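Local coordinates for thermostable carboxypeptidase 1 (Pyrococcus furiosus, PDB 1KA2), which removes amino acids one after another from the C-terminus of peptides with broad specificity, as a homodimeric cobalt-dependent metallocarboxypeptidase of the M32 family, at residues G310-Y320 with Y333-N343; T111-W119 with D409-I417. All coordinates share one frame; numbering follows the deposited sequence.

Contact 1: residues G310-Y320 with Y333-N343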
loop_
_atom_site.group_PDB
_atom_site.type_symbol
_atom_site.label_atom_id
_atom_site.label_comp_id
_atom_site.label_asym_id
_atom_site.label_seq_id
_atom_site.Cartn_x
_atom_site.Cartn_y
_atom_site.Cartn_z
ATOM N N GLY A 310 -27.924 -10.012 -8.537
ATOM C CA GLY A 310 -28.240 -9.261 -7.334
ATOM C C GLY A 310 -29.639 -8.696 -7.179
ATOM O O GLY A 310 -30.098 -8.522 -6.056
ATOM N N ARG A 311 -30.328 -8.405 -8.276
ATOM C CA ARG A 311 -31.680 -7.859 -8.172
ATOM C C ARG A 311 -32.733 -8.913 -8.519
ATOM O O ARG A 311 -33.924 -8.609 -8.605
ATOM C CB ARG A 311 -31.849 -6.627 -9.078
ATOM C CG ARG A 311 -31.060 -5.409 -8.636
ATOM C CD ARG A 311 -31.351 -4.232 -9.546
ATOM N NE ARG A 311 -30.314 -3.213 -9.436
ATOM C CZ ARG A 311 -30.254 -2.272 -8.504
ATOM N NH1 ARG A 311 -31.180 -2.186 -7.573
ATOM N NH2 ARG A 311 -29.244 -1.419 -8.500
ATOM N N SER A 312 -32.280 -10.150 -8.716
ATOM C CA SER A 312 -33.182 -11.253 -9.044
ATOM C C SER A 312 -33.896 -11.735 -7.778
ATOM O O SER A 312 -33.363 -11.624 -6.669
ATOM C CB SER A 312 -32.412 -12.424 -9.672
ATOM O OG SER A 312 -31.692 -13.143 -8.693
ATOM N N LYS A 313 -35.097 -12.278 -7.945
ATOM C CA LYS A 313 -35.881 -12.766 -6.811
ATOM C C LYS A 313 -35.127 -13.830 -6.011
ATOM O O LYS A 313 -35.204 -13.873 -4.782
ATOM C CB LYS A 313 -37.193 -13.339 -7.325
ATOM C CG LYS A 313 -38.141 -13.761 -6.240
ATOM C CD LYS A 313 -38.536 -12.555 -5.436
ATOM C CE LYS A 313 -39.600 -12.873 -4.414
ATOM N NZ LYS A 313 -40.060 -11.613 -3.785
ATOM N N GLU A 314 -34.395 -14.682 -6.724
ATOM C CA GLU A 314 -33.625 -15.748 -6.100
ATOM C C GLU A 314 -32.530 -15.234 -5.160
ATOM O O GLU A 314 -32.371 -15.733 -4.045
ATOM C CB GLU A 314 -32.997 -16.645 -7.171
ATOM C CG GLU A 314 -33.968 -17.412 -8.052
ATOM C CD GLU A 314 -34.715 -16.525 -9.038
ATOM O OE1 GLU A 314 -34.100 -15.595 -9.614
ATOM O OE2 GLU A 314 -35.917 -16.783 -9.240
ATOM N N PHE A 315 -31.769 -14.241 -5.608
ATOM C CA PHE A 315 -30.709 -13.685 -4.766
ATOM C C PHE A 315 -31.349 -13.105 -3.500
ATOM O O PHE A 315 -30.800 -13.196 -2.406
ATOM C CB PHE A 315 -29.922 -12.591 -5.520
ATOM C CG PHE A 315 -28.753 -12.045 -4.738
ATOM C CD1 PHE A 315 -27.572 -12.774 -4.629
ATOM C CD2 PHE A 315 -28.865 -10.839 -4.050
ATOM C CE1 PHE A 315 -26.522 -12.321 -3.833
ATOM C CE2 PHE A 315 -27.825 -10.372 -3.251
ATOM C CZ PHE A 315 -26.643 -11.120 -3.142
ATOM N N VAL A 316 -32.536 -12.534 -3.652
ATOM C CA VAL A 316 -33.252 -11.954 -2.523
ATOM C C VAL A 316 -33.652 -13.019 -1.499
ATOM O O VAL A 316 -33.550 -12.794 -0.285
ATOM C CB VAL A 316 -34.515 -11.181 -2.994
ATOM C CG1 VAL A 316 -35.463 -10.948 -1.806
ATOM C CG2 VAL A 316 -34.079 -9.851 -3.637
ATOM N N GLU A 317 -34.134 -14.163 -1.987
ATOM C CA GLU A 317 -34.538 -15.262 -1.104
ATOM C C GLU A 317 -33.321 -15.819 -0.385
ATOM O O GLU A 317 -33.388 -16.133 0.792
ATOM C CB GLU A 317 -35.217 -16.382 -1.893
ATOM C CG GLU A 317 -36.567 -16.008 -2.469
ATOM C CD GLU A 317 -37.131 -17.069 -3.404
ATOM O OE1 GLU A 317 -38.248 -16.859 -3.932
ATOM O OE2 GLU A 317 -36.453 -18.102 -3.604
ATOM N N LEU A 318 -32.207 -15.918 -1.102
ATOM C CA LEU A 318 -30.955 -16.426 -0.549
ATOM C C LEU A 318 -30.393 -15.602 0.605
ATOM O O LEU A 318 -29.878 -16.147 1.582
ATOM C CB LEU A 318 -29.902 -16.492 -1.656
ATOM C CG LEU A 318 -28.466 -16.734 -1.171
ATOM C CD1 LEU A 318 -28.385 -18.101 -0.478
ATOM C CD2 LEU A 318 -27.502 -16.643 -2.360
ATOM N N ILE A 319 -30.482 -14.284 0.474
ATOM C CA ILE A 319 -29.955 -13.363 1.480
ATOM C C ILE A 319 -30.982 -12.957 2.540
ATOM O O ILE A 319 -30.623 -12.500 3.638
ATOM C CB ILE A 319 -29.434 -12.073 0.802
ATOM C CG1 ILE A 319 -28.678 -12.429 -0.477
ATOM C CG2 ILE A 319 -28.516 -11.305 1.748
ATOM C CD1 ILE A 319 -27.579 -13.451 -0.303
ATOM N N TYR A 320 -32.259 -13.129 2.208
ATOM C CA TYR A 320 -33.347 -12.753 3.103
ATOM C C TYR A 320 -33.122 -13.146 4.567
ATOM O O TYR A 320 -33.211 -12.304 5.462
ATOM C CB TYR A 320 -34.679 -13.343 2.606
ATOM C CG TYR A 320 -35.854 -12.902 3.434
ATOM C CD1 TYR A 320 -36.222 -11.559 3.484
ATOM C CD2 TYR A 320 -36.561 -13.813 4.221
ATOM C CE1 TYR A 320 -37.256 -11.130 4.298
ATOM C CE2 TYR A 320 -37.603 -13.393 5.042
ATOM C CZ TYR A 320 -37.943 -12.048 5.076
ATOM O OH TYR A 320 -38.962 -11.605 5.888
ATOM N N TYR A 333 -40.684 -6.468 7.289
ATOM C CA TYR A 333 -40.759 -6.651 5.846
ATOM C C TYR A 333 -40.641 -8.102 5.398
ATOM O O TYR A 333 -40.056 -8.943 6.087
ATOM C CB TYR A 333 -39.694 -5.809 5.132
ATOM C CG TYR A 333 -39.715 -4.347 5.499
ATOM C CD1 TYR A 333 -39.040 -3.886 6.630
ATOM C CD2 TYR A 333 -40.428 -3.425 4.730
ATOM C CE1 TYR A 333 -39.072 -2.538 6.990
ATOM C CE2 TYR A 333 -40.467 -2.072 5.082
ATOM C CZ TYR A 333 -39.786 -1.639 6.210
ATOM O OH TYR A 333 -39.805 -0.308 6.543
ATOM N N THR A 334 -41.200 -8.382 4.224
ATOM C CA THR A 334 -41.170 -9.728 3.658
ATOM C C THR A 334 -40.176 -9.760 2.501
ATOM O O THR A 334 -39.691 -8.714 2.062
ATOM C CB THR A 334 -42.535 -10.110 3.089
ATOM O OG1 THR A 334 -42.696 -9.493 1.806
ATOM C CG2 THR A 334 -43.637 -9.624 4.016
ATOM N N PRO A 335 -39.850 -10.960 1.996
ATOM C CA PRO A 335 -38.908 -11.069 0.878
ATOM C C PRO A 335 -39.375 -10.361 -0.401
ATOM O O PRO A 335 -38.548 -9.974 -1.234
ATOM C CB PRO A 335 -38.742 -12.586 0.698
ATOM C CG PRO A 335 -39.960 -13.160 1.344
ATOM C CD PRO A 335 -40.161 -12.289 2.542
ATOM N N GLU A 336 -40.690 -10.197 -0.558
ATOM C CA GLU A 336 -41.225 -9.500 -1.732
ATOM C C GLU A 336 -40.941 -8.015 -1.536
ATOM O O GLU A 336 -40.663 -7.289 -2.486
ATOM C CB GLU A 336 -42.739 -9.717 -1.876
ATOM C CG GLU A 336 -43.149 -10.663 -3.008
ATOM C CD GLU A 336 -42.820 -10.132 -4.403
ATOM O OE1 GLU A 336 -43.300 -9.035 -4.765
ATOM O OE2 GLU A 336 -42.087 -10.822 -5.148
ATOM N N ASP A 337 -41.020 -7.573 -0.288
ATOM C CA ASP A 337 -40.749 -6.184 0.046
ATOM C C ASP A 337 -39.307 -5.866 -0.317
ATOM O O ASP A 337 -39.002 -4.774 -0.789
ATOM C CB ASP A 337 -40.963 -5.942 1.543
ATOM C CG ASP A 337 -42.400 -5.597 1.881
ATOM O OD1 ASP A 337 -42.785 -5.755 3.060
ATOM O OD2 ASP A 337 -43.135 -5.153 0.973
ATOM N N VAL A 338 -38.420 -6.828 -0.089
ATOM C CA VAL A 338 -37.016 -6.637 -0.403
ATOM C C VAL A 338 -36.865 -6.659 -1.912
ATOM O O VAL A 338 -36.092 -5.886 -2.477
ATOM C CB VAL A 338 -36.128 -7.739 0.230
ATOM C CG1 VAL A 338 -34.667 -7.500 -0.136
ATOM C CG2 VAL A 338 -36.297 -7.737 1.760
ATOM N N TYR A 339 -37.617 -7.539 -2.567
ATOM C CA TYR A 339 -37.549 -7.615 -4.017
ATOM C C TYR A 339 -37.937 -6.279 -4.653
ATOM O O TYR A 339 -37.140 -5.692 -5.381
ATOM C CB TYR A 339 -38.470 -8.702 -4.571
ATOM C CG TYR A 339 -38.351 -8.810 -6.069
ATOM C CD1 TYR A 339 -37.257 -9.444 -6.653
ATOM C CD2 TYR A 339 -39.284 -8.200 -6.909
ATOM C CE1 TYR A 339 -37.090 -9.467 -8.041
ATOM C CE2 TYR A 339 -39.125 -8.212 -8.297
ATOM C CZ TYR A 339 -38.030 -8.845 -8.856
ATOM O OH TYR A 339 -37.863 -8.850 -10.226
ATOM N N LEU A 340 -39.154 -5.804 -4.385
ATOM C CA LEU A 340 -39.623 -4.538 -4.955
ATOM C C LEU A 340 -38.635 -3.403 -4.659
ATOM O O LEU A 340 -38.394 -2.532 -5.492
ATOM C CB LEU A 340 -41.017 -4.191 -4.405
ATOM C CG LEU A 340 -42.159 -5.165 -4.757
ATOM C CD1 LEU A 340 -43.424 -4.770 -4.004
ATOM C CD2 LEU A 340 -42.417 -5.164 -6.268
ATOM N N TYR A 341 -38.064 -3.431 -3.461
ATOM C CA TYR A 341 -37.089 -2.439 -3.028
ATOM C C TYR A 341 -35.874 -2.475 -3.962
ATOM O O TYR A 341 -35.453 -1.440 -4.485
ATOM C CB TYR A 341 -36.699 -2.762 -1.581
ATOM C CG TYR A 341 -35.537 -1.997 -1.006
ATOM C CD1 TYR A 341 -35.442 -0.610 -1.142
ATOM C CD2 TYR A 341 -34.553 -2.660 -0.271
ATOM C CE1 TYR A 341 -34.395 0.096 -0.559
ATOM C CE2 TYR A 341 -33.503 -1.968 0.318
ATOM C CZ TYR A 341 -33.428 -0.589 0.172
ATOM O OH TYR A 341 -32.392 0.092 0.774
ATOM N N PHE A 342 -35.339 -3.673 -4.196
ATOM C CA PHE A 342 -34.172 -3.854 -5.064
ATOM C C PHE A 342 -34.428 -3.540 -6.537
ATOM O O PHE A 342 -33.487 -3.423 -7.316
ATOM C CB PHE A 342 -33.672 -5.303 -4.979
ATOM C CG PHE A 342 -32.722 -5.571 -3.839
ATOM C CD1 PHE A 342 -32.777 -4.828 -2.668
ATOM C CD2 PHE A 342 -31.797 -6.610 -3.930
ATOM C CE1 PHE A 342 -31.930 -5.117 -1.607
ATOM C CE2 PHE A 342 -30.947 -6.907 -2.874
ATOM C CZ PHE A 342 -31.015 -6.156 -1.710
ATOM N N ASN A 343 -35.692 -3.407 -6.923
ATOM C CA ASN A 343 -36.021 -3.164 -8.320
ATOM C C ASN A 343 -36.862 -1.937 -8.597
ATOM O O ASN A 343 -37.473 -1.830 -9.654
ATOM C CB ASN A 343 -36.723 -4.389 -8.891
ATOM C CG ASN A 343 -35.784 -5.556 -9.080
ATOM O OD1 ASN A 343 -35.271 -5.771 -10.167
ATOM N ND2 ASN A 343 -35.541 -6.308 -8.013
#
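F342 buries the most surface in this contact. Its ring turns an edge to the residues just before helix 313-326: G310 O meets CD2 at 3.3 Å, and V316 CG2 also touches CD2. V316 fills a hole formed by P335, V338, Y339 and F342.

K313 runs its chain across Y339, with CD 3.6 Å from Y339 CD1. Its CG is anti to the backbone N (chi1 -175°), and a bend at chi2 carries NZ on to E336. NZ reaches E336 OE2 at 2.6 Å in a salt bridge, coming in 43° out of the carboxylate plane.

At the other end, the Y320 ring takes P335 CD over one face, 3.7 Å from the centroid, a CH-pi contact. Y320 OH donates to a lone pair of Y333 O at 2.9 Å. R311 NH1 donates to F342 O near the guanidinium plane, while NE bonds N307 OD1. N343 ND2 reaches R311 O at 2.9 Å, almost straight; K497 also donates there.

R311 packs on L265 of the HEXXH helix 261-278. The whole is an obliquely antiparallel pair of consecutive helices, short axes at 130°, with V316 as knob in hole.

Contact 2: residues T111-W119 with D409-I417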
loop_
_atom_site.group_PDB
_atom_site.type_symbol
_atom_site.label_atom_id
_atom_site.label_comp_id
_atom_site.label_asym_id
_atom_site.label_seq_id
_atom_site.Cartn_x
_atom_site.Cartn_y
_atom_site.Cartn_z
ATOM N N THR A 111 -4.358 21.802 -16.817
ATOM C CA THR A 111 -5.755 22.166 -16.998
ATOM C C THR A 111 -6.693 21.233 -16.219
ATOM O O THR A 111 -7.569 21.689 -15.482
ATOM C CB THR A 111 -6.112 22.141 -18.497
ATOM O OG1 THR A 111 -5.072 22.802 -19.238
ATOM C CG2 THR A 111 -7.440 22.855 -18.746
ATOM N N THR A 112 -6.497 19.928 -16.376
ATOM C CA THR A 112 -7.322 18.945 -15.689
ATOM C C THR A 112 -7.330 19.154 -14.180
ATOM O O THR A 112 -8.397 19.287 -13.576
ATOM C CB THR A 112 -6.850 17.510 -16.027
ATOM O OG1 THR A 112 -7.587 17.028 -17.156
ATOM C CG2 THR A 112 -7.043 16.570 -14.856
ATOM N N SER A 113 -6.144 19.184 -13.575
ATOM C CA SER A 113 -6.030 19.382 -12.130
ATOM C C SER A 113 -6.818 20.600 -11.663
ATOM O O SER A 113 -7.615 20.516 -10.730
ATOM C CB SER A 113 -4.564 19.551 -11.725
ATOM O OG SER A 113 -3.838 18.352 -11.936
ATOM N N LEU A 114 -6.586 21.733 -12.314
ATOM C CA LEU A 114 -7.274 22.965 -11.962
ATOM C C LEU A 114 -8.764 22.918 -12.276
ATOM O O LEU A 114 -9.576 23.542 -11.587
ATOM C CB LEU A 114 -6.651 24.150 -12.701
ATOM C CG LEU A 114 -5.379 24.802 -12.152
ATOM C CD1 LEU A 114 -4.210 23.842 -12.252
ATOM C CD2 LEU A 114 -5.084 26.072 -12.946
ATOM N N ALA A 115 -9.130 22.187 -13.321
ATOM C CA ALA A 115 -10.533 22.105 -13.695
ATOM C C ALA A 115 -11.303 21.257 -12.693
ATOM O O ALA A 115 -12.464 21.536 -12.402
ATOM C CB ALA A 115 -10.682 21.526 -15.106
ATOM N N THR A 116 -10.656 20.221 -12.165
ATOM C CA THR A 116 -11.312 19.348 -11.198
ATOM C C THR A 116 -11.610 20.140 -9.924
ATOM O O THR A 116 -12.708 20.055 -9.368
ATOM C CB THR A 116 -10.438 18.121 -10.858
ATOM O OG1 THR A 116 -10.344 17.266 -12.005
ATOM C CG2 THR A 116 -11.038 17.344 -9.696
ATOM N N LYS A 117 -10.626 20.914 -9.471
ATOM C CA LYS A 117 -10.779 21.732 -8.269
ATOM C C LYS A 117 -11.873 22.772 -8.474
ATOM O O LYS A 117 -12.674 23.039 -7.571
ATOM C CB LYS A 117 -9.459 22.437 -7.930
ATOM C CG LYS A 117 -8.367 21.514 -7.401
ATOM C CD LYS A 117 -8.672 21.046 -5.976
ATOM C CE LYS A 117 -8.661 22.229 -4.995
ATOM N NZ LYS A 117 -8.890 21.848 -3.572
ATOM N N ALA A 118 -11.905 23.359 -9.665
ATOM C CA ALA A 118 -12.911 24.368 -9.975
ATOM C C ALA A 118 -14.300 23.743 -10.103
ATOM O O ALA A 118 -15.312 24.368 -9.778
ATOM C CB ALA A 118 -12.540 25.099 -11.259
ATOM N N TRP A 119 -14.338 22.504 -10.583
ATOM C CA TRP A 119 -15.596 21.776 -10.741
ATOM C C TRP A 119 -16.083 21.376 -9.350
ATOM O O TRP A 119 -17.286 21.397 -9.060
ATOM C CB TRP A 119 -15.372 20.508 -11.574
ATOM C CG TRP A 119 -16.463 19.494 -11.446
ATOM C CD1 TRP A 119 -17.631 19.448 -12.159
ATOM C CD2 TRP A 119 -16.524 18.411 -10.510
ATOM N NE1 TRP A 119 -18.413 18.413 -11.720
ATOM C CE2 TRP A 119 -17.760 17.762 -10.709
ATOM C CE3 TRP A 119 -15.663 17.933 -9.515
ATOM C CZ2 TRP A 119 -18.150 16.646 -9.955
ATOM C CZ3 TRP A 119 -16.050 16.831 -8.770
ATOM C CH2 TRP A 119 -17.280 16.201 -8.987
ATOM N N ASP A 409 -21.398 14.874 -12.375
ATOM C CA ASP A 409 -20.263 13.956 -12.552
ATOM C C ASP A 409 -18.906 14.625 -12.754
ATOM O O ASP A 409 -18.810 15.691 -13.354
ATOM C CB ASP A 409 -20.528 13.024 -13.729
ATOM C CG ASP A 409 -21.650 12.046 -13.457
ATOM O OD1 ASP A 409 -22.396 11.731 -14.413
ATOM O OD2 ASP A 409 -21.778 11.581 -12.296
ATOM N N ILE A 410 -17.858 13.963 -12.273
ATOM C CA ILE A 410 -16.480 14.463 -12.374
ATOM C C ILE A 410 -15.835 14.243 -13.754
ATOM O O ILE A 410 -14.911 14.946 -14.125
ATOM C CB ILE A 410 -15.536 13.748 -11.357
ATOM C CG1 ILE A 410 -16.254 13.478 -10.040
ATOM C CG2 ILE A 410 -14.307 14.606 -11.091
ATOM C CD1 ILE A 410 -15.350 12.866 -8.949
ATOM N N HIS A 411 -16.320 13.265 -14.505
ATOM C CA HIS A 411 -15.723 12.914 -15.794
ATOM C C HIS A 411 -15.221 14.020 -16.726
ATOM O O HIS A 411 -14.068 13.985 -17.156
ATOM C CB HIS A 411 -16.661 11.981 -16.549
ATOM C CG HIS A 411 -17.167 10.845 -15.714
ATOM N ND1 HIS A 411 -17.099 9.532 -16.123
ATOM C CD2 HIS A 411 -17.773 10.829 -14.505
ATOM C CE1 HIS A 411 -17.643 8.757 -15.203
ATOM N NE2 HIS A 411 -18.060 9.520 -14.209
ATOM N N TRP A 412 -16.053 15.004 -17.036
ATOM C CA TRP A 412 -15.606 16.052 -17.936
ATOM C C TRP A 412 -14.461 16.870 -17.374
ATOM O O TRP A 412 -13.529 17.219 -18.103
ATOM C CB TRP A 412 -16.778 16.964 -18.332
ATOM C CG TRP A 412 -17.760 16.278 -19.241
ATOM C CD1 TRP A 412 -17.668 15.007 -19.727
ATOM C CD2 TRP A 412 -18.981 16.817 -19.762
ATOM N NE1 TRP A 412 -18.751 14.717 -20.511
ATOM C CE2 TRP A 412 -19.577 15.809 -20.550
ATOM C CE3 TRP A 412 -19.631 18.053 -19.638
ATOM C CZ2 TRP A 412 -20.796 15.993 -21.216
ATOM C CZ3 TRP A 412 -20.845 18.240 -20.301
ATOM C CH2 TRP A 412 -21.413 17.211 -21.081
ATOM N N ALA A 413 -14.519 17.168 -16.078
ATOM C CA ALA A 413 -13.471 17.959 -15.443
ATOM C C ALA A 413 -12.156 17.181 -15.495
ATOM O O ALA A 413 -11.079 17.773 -15.571
ATOM C CB ALA A 413 -13.844 18.290 -13.999
ATOM N N HIS A 414 -12.244 15.856 -15.452
ATOM C CA HIS A 414 -11.036 15.052 -15.530
ATOM C C HIS A 414 -10.584 14.968 -16.985
ATOM O O HIS A 414 -9.474 14.528 -17.271
ATOM C CB HIS A 414 -11.281 13.630 -15.001
ATOM C CG HIS A 414 -11.237 13.520 -13.508
ATOM N ND1 HIS A 414 -11.505 12.341 -12.845
ATOM C CD2 HIS A 414 -10.955 14.439 -12.556
ATOM C CE1 HIS A 414 -11.391 12.543 -11.542
ATOM N NE2 HIS A 414 -11.059 13.804 -11.341
ATOM N N GLY A 415 -11.440 15.401 -17.901
ATOM C CA GLY A 415 -11.098 15.307 -19.304
ATOM C C GLY A 415 -11.518 13.962 -19.878
ATOM O O GLY A 415 -11.106 13.596 -20.979
ATOM N N SER A 416 -12.322 13.208 -19.138
ATOM C CA SER A 416 -12.755 11.910 -19.639
ATOM C C SER A 416 -13.949 12.077 -20.579
ATOM O O SER A 416 -15.089 11.853 -20.203
ATOM C CB SER A 416 -13.122 10.991 -18.477
ATOM O OG SER A 416 -11.998 10.826 -17.645
ATOM N N ILE A 417 -13.667 12.485 -21.810
ATOM C CA ILE A 417 -14.690 12.696 -22.833
ATOM C C ILE A 417 -14.641 11.459 -23.757
ATOM O O ILE A 417 -13.587 11.154 -24.326
ATOM C CB ILE A 417 -14.370 13.959 -23.650
ATOM C CG1 ILE A 417 -14.364 15.178 -22.722
ATOM C CG2 ILE A 417 -15.360 14.102 -24.785
ATOM C CD1 ILE A 417 -15.697 15.563 -22.230
#
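This is a helix-to-loop packing contact. One side is the middle of helix 102-124. The other is the end of the predicted GXXQDXHW motif and the short, weakly bonded helix 411-414, which closes in a Schellman motif at G415. It lies away from the annotated metal site.

W119 buries the most surface. Its CG is anti to the backbone N (chi1 162°), which lays the indole against D409 and I410. I410 covers one face: its CA sits 3.9 Å from the centroid of the six-membered ring, a CH-pi contact, and I410 CG2 lies over the same ring system near CZ3 and CE3. The two side chains cross at about a right angle. The indole NE1 is close to D409 O, but the angle is too poor for a hydrogen bond; NE1 donates instead to L407 O, just before the segment. F131 meets the indole edge-to-face.

A413 points at helix 102-124. Its CB rests on W119 CB at 3.6 Å, and its carbonyl O faces A115 CB. The backbones are close here, with the CA atoms of T116 and A413 5.0 Å apart, consistent with the small side chain of A413.

The CB of D409 points away from the helix. Its carboxylate forms salt bridges with R366 and R351, so the loop is also tied to helix 359-375 through R366. W412 NE1 bonds to E370 on that same helix.

T112 and T116 lie one turn apart, N-terminal to W119. T116 OG1 donates to T112 O within its own helix, from above the carbonyl plane. T116 OG1 also lies in the plane of the H414 imidazole, at its CD2 edge. T112 OG1 makes a weak hydrogen bond to H414 O, at 3.1 Å.

How the contacts relate
From the N terminus, the chain first supplies 111-119, on helix 102-124. It then passes the three-stranded sheet, the HEXXH helix 261-278 and helix 295-309, which carries the metal ligand E299 and leads into contact 1. That contact closes a short loop: 12 residues separate 310-320 from 333-343. The chain goes on through helix 359-375 and returns at 409-417 to close contact 2, a loop of 289 residues. Contact 1 therefore lies wholly within the larger loop, and the two do not cross. Their centres are about 38 Å apart and their nearest atoms about 15 Å. Contact 1 joins neighbouring helices; contact 2 ties an early helix to a late loop.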